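Local coordinates for amidohydrolase 3 domain-containing protein (Bacillus thuringiensis serovar konkukian, PDB 3GGM), which probably acts, as a full-length enzyme, as a hydrolase of non-peptide carbon-nitrogen bonds, the crystallised fragment being its N-terminal beta-rich part, at residues V3-T14 and K48-A59; S19-A27 and A35-N43. All blocks are in the same frame, centred on the assembly; numbering follows the deposited sequence.

Interaction 1 joins the first strands of the chain, 6-9 and 12-14, to strands 50-53 and 58-61 in parallel, while interaction 2 closes the antiparallel hairpin of strands 22-29 and 32-37. Along the sequence interaction 2 is nested inside the loop that interaction 1 closes. Their centres lie about 9 Å apart, and they share one mixed sheet because strand 22-29 runs antiparallel beside both 6-9 and 12-14. A probable hydrogen bond from Ile26 N to Leu8 O (2.8 Å) marks the direct junction. The N-terminal strands thus sit between the hairpin and the later strands in a branched or curled sheet; this fragment of a longer amidohydrolase-family protein contains no helix. Both contacts also touch the third subunit.

Interaction 1. Residues V3-T14 and K48-A59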
loop_
_atom_site.group_PDB
_atom_site.type_symbol
_atom_site.label_atom_id
_atom_site.label_comp_id
_atom_site.label_asym_id
_atom_site.label_seq_id
_atom_site.Cartn_x
_atom_site.Cartn_y
_atom_site.Cartn_z
ATOM N N VAL A 3 -5.002 -24.329 -17.346
ATOM C CA VAL A 3 -3.779 -23.616 -17.698
ATOM C C VAL A 3 -3.870 -22.169 -17.219
ATOM O O VAL A 3 -4.827 -21.462 -17.538
ATOM C CB VAL A 3 -3.549 -23.620 -19.227
ATOM C CG1 VAL A 3 -2.228 -22.956 -19.551
ATOM C CG2 VAL A 3 -3.560 -25.043 -19.756
ATOM N N PRO A 4 -2.876 -21.709 -16.441
ATOM C CA PRO A 4 -2.894 -20.329 -15.943
ATOM C C PRO A 4 -2.557 -19.313 -17.028
ATOM O O PRO A 4 -1.834 -19.625 -17.975
ATOM C CB PRO A 4 -1.843 -20.349 -14.835
ATOM C CG PRO A 4 -0.836 -21.331 -15.363
ATOM C CD PRO A 4 -1.722 -22.450 -15.897
ATOM N N ASP A 5 -3.074 -18.096 -16.890
ATOM C CA ASP A 5 -2.785 -17.058 -17.871
ATOM C C ASP A 5 -1.460 -16.389 -17.545
ATOM O O ASP A 5 -0.746 -15.932 -18.437
ATOM C CB ASP A 5 -3.886 -15.994 -17.885
ATOM C CG ASP A 5 -5.248 -16.571 -18.211
ATOM O OD1 ASP A 5 -5.314 -17.506 -19.040
ATOM O OD2 ASP A 5 -6.248 -16.080 -17.644
ATOM N N MET A 6 -1.128 -16.355 -16.260
ATOM C CA MET A 6 0.099 -15.715 -15.809
ATOM C C MET A 6 0.746 -16.487 -14.666
ATOM O O MET A 6 0.057 -17.067 -13.833
ATOM C CB MET A 6 -0.229 -14.289 -15.350
ATOM C CG MET A 6 0.850 -13.612 -14.524
ATOM S SD MET A 6 2.310 -13.171 -15.476
ATOM C CE MET A 6 1.657 -11.732 -16.384
ATOM N N ILE A 7 2.075 -16.487 -14.641
ATOM C CA ILE A 7 2.832 -17.148 -13.586
ATOM C C ILE A 7 4.008 -16.260 -13.203
ATOM O O ILE A 7 4.889 -16.007 -14.019
ATOM C CB ILE A 7 3.395 -18.510 -14.035
ATOM C CG1 ILE A 7 2.250 -19.500 -14.262
ATOM C CG2 ILE A 7 4.371 -19.035 -12.983
ATOM C CD1 ILE A 7 2.707 -20.891 -14.655
ATOM N N LEU A 8 3.993 -15.754 -11.974
ATOM C CA LEU A 8 5.087 -14.925 -11.495
ATOM C C LEU A 8 5.890 -15.858 -10.604
ATOM O O LEU A 8 5.328 -16.471 -9.697
ATOM C CB LEU A 8 4.568 -13.743 -10.676
ATOM C CG LEU A 8 3.697 -12.692 -11.374
ATOM C CD1 LEU A 8 2.274 -13.212 -11.524
ATOM C CD2 LEU A 8 3.682 -11.423 -10.542
ATOM N N TYR A 9 7.189 -15.984 -10.868
ATOM C CA TYR A 9 8.030 -16.871 -10.060
ATOM C C TYR A 9 9.364 -16.248 -9.660
ATOM O O TYR A 9 9.697 -15.137 -10.072
ATOM C CB TYR A 9 8.294 -18.179 -10.806
ATOM C CG TYR A 9 9.109 -17.987 -12.065
ATOM C CD1 TYR A 9 8.553 -17.401 -13.200
ATOM C CD2 TYR A 9 10.458 -18.340 -12.097
ATOM C CE1 TYR A 9 9.330 -17.164 -14.348
ATOM C CE2 TYR A 9 11.238 -18.111 -13.228
ATOM C CZ TYR A 9 10.673 -17.523 -14.347
ATOM O OH TYR A 9 11.465 -17.294 -15.450
ATOM N N ASN A 10 10.117 -16.993 -8.855
ATOM C CA ASN A 10 11.420 -16.576 -8.349
ATOM C C ASN A 10 11.368 -15.248 -7.592
ATOM O O ASN A 10 12.238 -14.374 -7.751
ATOM C CB ASN A 10 12.436 -16.511 -9.497
ATOM C CG ASN A 10 13.836 -16.212 -9.016
ATOM O OD1 ASN A 10 14.283 -16.760 -8.013
ATOM N ND2 ASN A 10 14.548 -15.347 -9.743
ATOM N N GLY A 11 10.346 -15.117 -6.746
ATOM C CA GLY A 11 10.176 -13.911 -5.956
ATOM C C GLY A 11 9.863 -14.208 -4.502
ATOM O O GLY A 11 10.091 -15.320 -4.016
ATOM N N LYS A 12 9.363 -13.203 -3.792
ATOM C CA LYS A 12 8.994 -13.354 -2.390
ATOM C C LYS A 12 7.544 -12.914 -2.353
ATOM O O LYS A 12 7.240 -11.752 -2.612
ATOM C CB LYS A 12 9.845 -12.442 -1.507
ATOM C CG LYS A 12 11.340 -12.703 -1.636
ATOM C CD LYS A 12 12.143 -11.571 -1.018
ATOM C CE LYS A 12 13.637 -11.803 -1.179
ATOM N NZ LYS A 12 14.434 -10.671 -0.614
ATOM N N ILE A 13 6.655 -13.851 -2.042
ATOM C CA ILE A 13 5.228 -13.560 -2.019
ATOM C C ILE A 13 4.551 -13.996 -0.717
ATOM O O ILE A 13 4.504 -15.182 -0.385
ATOM C CB ILE A 13 4.539 -14.253 -3.204
ATOM C CG1 ILE A 13 5.335 -13.988 -4.487
ATOM C CG2 ILE A 13 3.108 -13.751 -3.338
ATOM C CD1 ILE A 13 5.027 -14.935 -5.630
ATOM N N THR A 14 4.023 -13.026 0.015
ATOM C CA THR A 14 3.341 -13.310 1.268
ATOM C C THR A 14 1.909 -13.777 1.047
ATOM O O THR A 14 1.174 -13.191 0.247
ATOM C CB THR A 14 3.296 -12.059 2.167
ATOM O OG1 THR A 14 4.634 -11.666 2.486
ATOM C CG2 THR A 14 2.532 -12.362 3.472
ATOM N N LYS A 48 0.608 -20.176 -24.084
ATOM C CA LYS A 48 -0.224 -19.021 -23.769
ATOM C C LYS A 48 0.015 -18.360 -22.410
ATOM O O LYS A 48 -0.257 -17.172 -22.236
ATOM C CB LYS A 48 -1.699 -19.406 -23.883
ATOM C CG LYS A 48 -2.102 -19.871 -25.274
ATOM C CD LYS A 48 -3.614 -20.029 -25.392
ATOM C CE LYS A 48 -4.015 -20.467 -26.794
ATOM N NZ LYS A 48 -5.499 -20.541 -26.929
ATOM N N THR A 49 0.527 -19.116 -21.449
ATOM C CA THR A 49 0.749 -18.564 -20.121
ATOM C C THR A 49 1.870 -17.533 -20.075
ATOM O O THR A 49 2.997 -17.812 -20.482
ATOM C CB THR A 49 1.074 -19.678 -19.103
ATOM O OG1 THR A 49 2.438 -20.080 -19.255
ATOM C CG2 THR A 49 0.195 -20.885 -19.343
ATOM N N LYS A 50 1.556 -16.337 -19.586
ATOM C CA LYS A 50 2.564 -15.292 -19.451
ATOM C C LYS A 50 3.355 -15.624 -18.190
ATOM O O LYS A 50 2.774 -15.958 -17.158
ATOM C CB LYS A 50 1.927 -13.908 -19.287
ATOM C CG LYS A 50 1.235 -13.365 -20.525
ATOM C CD LYS A 50 -0.232 -13.774 -20.587
ATOM C CE LYS A 50 -1.050 -13.082 -19.500
ATOM N NZ LYS A 50 -2.501 -13.419 -19.595
ATOM N N LYS A 51 4.675 -15.547 -18.272
ATOM C CA LYS A 51 5.503 -15.846 -17.115
ATOM C C LYS A 51 6.412 -14.669 -16.797
ATOM O O LYS A 51 7.016 -14.078 -17.688
ATOM C CB LYS A 51 6.313 -17.122 -17.357
ATOM C CG LYS A 51 6.909 -17.226 -18.743
ATOM C CD LYS A 51 7.598 -18.570 -18.960
ATOM C CE LYS A 51 6.608 -19.722 -18.894
ATOM N NZ LYS A 51 7.252 -21.029 -19.211
ATOM N N ILE A 52 6.486 -14.322 -15.520
ATOM C CA ILE A 52 7.306 -13.202 -15.091
ATOM C C ILE A 52 8.307 -13.609 -14.023
ATOM O O ILE A 52 7.932 -13.998 -12.918
ATOM C CB ILE A 52 6.445 -12.061 -14.512
ATOM C CG1 ILE A 52 5.451 -11.562 -15.563
ATOM C CG2 ILE A 52 7.342 -10.930 -14.039
ATOM C CD1 ILE A 52 4.562 -10.439 -15.069
ATOM N N ASP A 53 9.582 -13.497 -14.363
ATOM C CA ASP A 53 10.655 -13.815 -13.437
ATOM C C ASP A 53 10.805 -12.583 -12.546
ATOM O O ASP A 53 11.320 -11.551 -12.985
ATOM C CB ASP A 53 11.954 -14.074 -14.211
ATOM C CG ASP A 53 13.125 -14.376 -13.297
ATOM O OD1 ASP A 53 13.006 -14.136 -12.079
ATOM O OD2 ASP A 53 14.165 -14.851 -13.802
ATOM N N LEU A 54 10.347 -12.696 -11.301
ATOM C CA LEU A 54 10.400 -11.601 -10.340
ATOM C C LEU A 54 11.819 -11.198 -9.905
ATOM O O LEU A 54 11.998 -10.192 -9.213
ATOM C CB LEU A 54 9.574 -11.967 -9.097
ATOM C CG LEU A 54 8.070 -12.127 -9.346
ATOM C CD1 LEU A 54 7.401 -12.756 -8.130
ATOM C CD2 LEU A 54 7.454 -10.755 -9.672
ATOM N N LYS A 55 12.814 -11.995 -10.288
ATOM C CA LYS A 55 14.206 -11.705 -9.934
ATOM C C LYS A 55 14.368 -11.345 -8.456
ATOM O O LYS A 55 15.060 -10.389 -8.108
ATOM C CB LYS A 55 14.740 -10.575 -10.819
ATOM C CG LYS A 55 14.771 -10.953 -12.292
ATOM C CD LYS A 55 15.506 -9.914 -13.134
ATOM C CE LYS A 55 15.683 -10.408 -14.556
ATOM N NZ LYS A 55 16.281 -9.356 -15.434
ATOM N N ARG A 56 13.721 -12.140 -7.609
ATOM C CA ARG A 56 13.733 -12.000 -6.156
ATOM C C ARG A 56 13.100 -10.749 -5.570
ATOM O O ARG A 56 13.326 -10.423 -4.410
ATOM C CB ARG A 56 15.155 -12.197 -5.608
ATOM C CG ARG A 56 15.611 -13.675 -5.653
ATOM C CD ARG A 56 14.983 -14.506 -4.533
ATOM N NE ARG A 56 15.626 -14.241 -3.240
ATOM C CZ ARG A 56 15.151 -14.639 -2.065
ATOM N NH1 ARG A 56 14.012 -15.325 -1.994
ATOM N NH2 ARG A 56 15.820 -14.361 -0.952
ATOM N N LYS A 57 12.310 -10.045 -6.372
ATOM C CA LYS A 57 11.596 -8.869 -5.886
ATOM C C LYS A 57 10.419 -9.424 -5.089
ATOM O O LYS A 57 9.991 -10.559 -5.317
ATOM C CB LYS A 57 10.991 -8.059 -7.036
ATOM C CG LYS A 57 11.956 -7.410 -7.994
ATOM C CD LYS A 57 11.177 -6.728 -9.114
ATOM C CE LYS A 57 12.096 -5.977 -10.059
ATOM N NZ LYS A 57 12.999 -6.891 -10.807
ATOM N N ARG A 58 9.884 -8.615 -4.179
ATOM C CA ARG A 58 8.727 -9.018 -3.408
ATOM C C ARG A 58 7.520 -8.685 -4.258
ATOM O O ARG A 58 7.447 -7.592 -4.814
ATOM C CB ARG A 58 8.646 -8.238 -2.095
ATOM C CG ARG A 58 7.365 -8.522 -1.309
ATOM C CD ARG A 58 7.404 -7.857 0.073
ATOM N NE ARG A 58 8.500 -8.372 0.899
ATOM C CZ ARG A 58 8.561 -9.608 1.387
ATOM N NH1 ARG A 58 7.590 -10.479 1.143
ATOM N NH2 ARG A 58 9.595 -9.974 2.128
ATOM N N ALA A 59 6.576 -9.615 -4.377
ATOM C CA ALA A 59 5.375 -9.357 -5.167
ATOM C C ALA A 59 4.213 -9.062 -4.212
ATOM O O ALA A 59 3.982 -9.801 -3.256
ATOM C CB ALA A 59 5.054 -10.558 -6.045
HETATM O O HOH W 1 12.491 -16.585 -3.579
HETATM O O HOH W 2 13.559 -8.560 -2.345
HETATM O O HOH W 3 4.400 -10.216 -0.661
HETATM O O HOH W 4 1.616 -10.682 -1.346
#
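The ring of Tyr9 lies over the backbone of Asp53: CA of Asp53 is 4.0 Å from the ring centroid and 24° off the normal, a CH-pi contact offset toward the rim. Tyr9 is brought there by a chi1 of 65°, with CG between its backbone N and carbonyl carbon. Beside it, Asn10 and Asp53 run side by side in the same direction, and Asn10 ND2 gives a nearly straight hydrogen bond to the syn side of Asp53 OD1 (3.0 Å). That oxygen also accepts Lys55 N from above the carboxylate plane, an Asx turn, so two donors grip this one oxygen.

On the sheet face of Leu8 and Ile52, the bent Met6 chain crosses Ile52 obliquely, its CE tight against Ile52 CD1 at 3.4 Å. Leu8 CD2 meets Leu54 CD2 at 3.9 Å, where His69 of the second subunit packs on both leucines. Farther along, Lys12 lays CE over the centre of the Arg56 guanidinium, 3.3 Å above its plane, although the cationic ends come close (Lys12 NZ to Arg56 NH2, 4.0 Å), probably at some electrostatic cost; water bridges Lys12 NZ to Arg56 O.

Backbone bonds such as Ile52 N to Ile7 O (2.8 Å) set the parallel register, with strand axes 13° apart. The register slips by two residues between Tyr9 and Lys12, where the type I' turn Leu54-Lys57 intervenes. The result is two parallel strand pairs within a mixed beta-sheet.

Interaction 2. Residues S19-A27 and A35-N43; sequences SQPEVSAIA and AVGGDELLN
Ile26 sends CG1 anti to its backbone N (chi1 -175°), whereas Val36 holds CG1 anti to its carbonyl carbon; these rotations bring the two CG1 atoms to 4.0 Å as the side chains meet at an oblique angle. They form a non-hydrogen-bonded pair in an antiparallel beta hairpin, whose strand segments 25-27 and 35-37 run at 169° to each other. Val23, beyond the bulge, also packs on Val36, crossing it at about a right angle with CG1 4.0 Å from Val36 CB. Leu16 of the third subunit packs on Val36.

The hydrogen-bonded pairs flank that central one. Ala27 N reaches Ala35 O at 2.8 Å, and Gly37 N returns a bond to Ala25 O. At the other end Ser24 and Ala25 both face Gly37, a classic beta bulge: Ser24 N bonds to Gly37 O at 3.1 Å, while the second bond to that oxygen, from Ala25 N, is weak and bent to 129°.

On the face of Ala25 and Ala27, the chain turns back beyond Gly38 and delivers Leu41, whose CD2 lies 4.1 Å from Ala25 CB and 4.0 Å from Ala27 CB. One methyl therefore bridges both alanines. Within the turn, Glu40 folds back so that Gly38 N donates an almost straight hydrogen bond to Glu40 OE2 at 2.7 Å, on the syn side but tilted well out of the carboxylate plane.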
loop_
_atom_site.group_PDB
_atom_site.type_symbol
_atom_site.label_atom_id
_atom_site.label_comp_id
_atom_site.label_asym_id
_atom_site.label_seq_id
_atom_site.Cartn_x
_atom_site.Cartn_y
_atom_site.Cartn_z
ATOM N N SER A 19 -0.112 -22.332 6.880
ATOM C CA SER A 19 0.791 -23.433 6.552
ATOM C C SER A 19 1.824 -23.091 5.483
ATOM O O SER A 19 2.753 -23.865 5.242
ATOM C CB SER A 19 -0.012 -24.644 6.086
ATOM O OG SER A 19 -0.569 -24.399 4.808
ATOM N N GLN A 20 1.666 -21.941 4.835
ATOM C CA GLN A 20 2.608 -21.544 3.796
ATOM C C GLN A 20 2.517 -20.037 3.612
ATOM O O GLN A 20 2.020 -19.555 2.591
ATOM C CB GLN A 20 2.271 -22.265 2.483
ATOM C CG GLN A 20 3.392 -22.234 1.461
ATOM C CD GLN A 20 3.121 -23.108 0.247
ATOM O OE1 GLN A 20 4.031 -23.398 -0.535
ATOM N NE2 GLN A 20 1.871 -23.526 0.078
ATOM N N PRO A 21 3.015 -19.274 4.600
ATOM C CA PRO A 21 3.006 -17.807 4.610
ATOM C C PRO A 21 3.911 -17.110 3.598
ATOM O O PRO A 21 3.790 -15.898 3.380
ATOM C CB PRO A 21 3.393 -17.477 6.050
ATOM C CG PRO A 21 4.352 -18.582 6.381
ATOM C CD PRO A 21 3.671 -19.802 5.813
ATOM N N GLU A 22 4.820 -17.861 2.989
ATOM C CA GLU A 22 5.733 -17.281 2.007
ATOM C C GLU A 22 6.020 -18.271 0.886
ATOM O O GLU A 22 6.423 -19.403 1.144
ATOM C CB GLU A 22 7.048 -16.886 2.683
ATOM C CG GLU A 22 6.895 -15.931 3.870
ATOM C CD GLU A 22 6.639 -14.486 3.446
ATOM O OE1 GLU A 22 7.523 -13.896 2.783
ATOM O OE2 GLU A 22 5.564 -13.937 3.777
ATOM N N VAL A 23 5.790 -17.849 -0.357
ATOM C CA VAL A 23 6.056 -18.696 -1.516
ATOM C C VAL A 23 6.903 -17.874 -2.475
ATOM O O VAL A 23 7.054 -16.659 -2.280
ATOM C CB VAL A 23 4.752 -19.119 -2.231
ATOM C CG1 VAL A 23 3.903 -19.987 -1.295
ATOM C CG2 VAL A 23 3.971 -17.872 -2.668
ATOM N N SER A 24 7.471 -18.517 -3.492
ATOM C CA SER A 24 8.293 -17.785 -4.454
ATOM C C SER A 24 7.603 -17.652 -5.802
ATOM O O SER A 24 8.099 -16.972 -6.692
ATOM C CB SER A 24 9.643 -18.479 -4.656
ATOM O OG SER A 24 9.485 -19.786 -5.193
ATOM N N ALA A 25 6.460 -18.306 -5.957
ATOM C CA ALA A 25 5.760 -18.256 -7.229
ATOM C C ALA A 25 4.251 -18.334 -7.064
ATOM O O ALA A 25 3.750 -18.996 -6.169
ATOM C CB ALA A 25 6.226 -19.389 -8.107
ATOM N N ILE A 26 3.537 -17.664 -7.957
ATOM C CA ILE A 26 2.087 -17.671 -7.903
ATOM C C ILE A 26 1.546 -17.808 -9.322
ATOM O O ILE A 26 2.154 -17.309 -10.275
ATOM C CB ILE A 26 1.574 -16.359 -7.261
ATOM C CG1 ILE A 26 0.061 -16.399 -7.091
ATOM C CG2 ILE A 26 1.954 -15.177 -8.130
ATOM C CD1 ILE A 26 -0.484 -15.165 -6.393
ATOM N N ALA A 27 0.416 -18.500 -9.460
ATOM C CA ALA A 27 -0.217 -18.691 -10.765
ATOM C C ALA A 27 -1.583 -18.014 -10.742
ATOM O O ALA A 27 -2.334 -18.139 -9.766
ATOM C CB ALA A 27 -0.376 -20.189 -11.086
ATOM N N ALA A 35 -2.858 -21.219 -7.997
ATOM C CA ALA A 35 -1.894 -22.026 -7.260
ATOM C C ALA A 35 -0.730 -21.169 -6.782
ATOM O O ALA A 35 -0.468 -20.095 -7.332
ATOM C CB ALA A 35 -1.370 -23.153 -8.151
ATOM N N VAL A 36 -0.046 -21.659 -5.750
ATOM C CA VAL A 36 1.117 -20.990 -5.177
ATOM C C VAL A 36 2.135 -22.065 -4.855
ATOM O O VAL A 36 1.774 -23.225 -4.663
ATOM C CB VAL A 36 0.788 -20.236 -3.865
ATOM C CG1 VAL A 36 -0.208 -19.117 -4.138
ATOM C CG2 VAL A 36 0.255 -21.210 -2.813
ATOM N N GLY A 37 3.404 -21.677 -4.796
ATOM C CA GLY A 37 4.461 -22.628 -4.490
ATOM C C GLY A 37 5.805 -22.144 -5.010
ATOM O O GLY A 37 6.165 -20.978 -4.820
ATOM N N GLY A 38 6.539 -23.035 -5.670
ATOM C CA GLY A 38 7.844 -22.690 -6.200
ATOM C C GLY A 38 7.878 -22.757 -7.712
ATOM O O GLY A 38 6.834 -22.719 -8.367
ATOM N N ASP A 39 9.065 -22.877 -8.289
ATOM C CA ASP A 39 9.143 -22.933 -9.740
ATOM C C ASP A 39 8.488 -24.175 -10.364
ATOM O O ASP A 39 8.409 -24.262 -11.580
ATOM C CB ASP A 39 10.596 -22.784 -10.222
ATOM C CG ASP A 39 11.560 -23.681 -9.477
ATOM O OD1 ASP A 39 11.271 -24.888 -9.349
ATOM O OD2 ASP A 39 12.613 -23.175 -9.026
ATOM N N GLU A 40 8.009 -25.127 -9.555
ATOM C CA GLU A 40 7.347 -26.299 -10.147
ATOM C C GLU A 40 6.064 -25.840 -10.849
ATOM O O GLU A 40 5.566 -26.509 -11.745
ATOM C CB GLU A 40 7.019 -27.382 -9.098
ATOM C CG GLU A 40 5.981 -27.010 -8.038
ATOM C CD GLU A 40 6.520 -26.047 -6.991
ATOM O OE1 GLU A 40 7.723 -25.712 -7.040
ATOM O OE2 GLU A 40 5.736 -25.626 -6.113
ATOM N N LEU A 41 5.544 -24.684 -10.445
ATOM C CA LEU A 41 4.345 -24.131 -11.060
ATOM C C LEU A 41 4.547 -23.928 -12.566
ATOM O O LEU A 41 3.591 -23.974 -13.348
ATOM C CB LEU A 41 3.982 -22.791 -10.414
ATOM C CG LEU A 41 2.836 -22.750 -9.398
ATOM C CD1 LEU A 41 3.059 -23.754 -8.281
ATOM C CD2 LEU A 41 2.721 -21.318 -8.843
ATOM N N LEU A 42 5.791 -23.706 -12.975
ATOM C CA LEU A 42 6.067 -23.497 -14.390
ATOM C C LEU A 42 5.753 -24.741 -15.235
ATOM O O LEU A 42 5.611 -24.647 -16.451
ATOM C CB LEU A 42 7.527 -23.072 -14.583
ATOM C CG LEU A 42 7.858 -21.678 -14.048
ATOM C CD1 LEU A 42 9.384 -21.452 -14.012
ATOM C CD2 LEU A 42 7.168 -20.642 -14.940
ATOM N N ASN A 43 5.636 -25.900 -14.593
ATOM C CA ASN A 43 5.326 -27.127 -15.322
ATOM C C ASN A 43 3.883 -27.128 -15.815
ATOM O O ASN A 43 3.534 -27.871 -16.736
ATOM C CB ASN A 43 5.557 -28.360 -14.446
ATOM C CG ASN A 43 7.003 -28.516 -14.029
ATOM O OD1 ASN A 43 7.911 -28.287 -14.824
ATOM N ND2 ASN A 43 7.224 -28.915 -12.779
#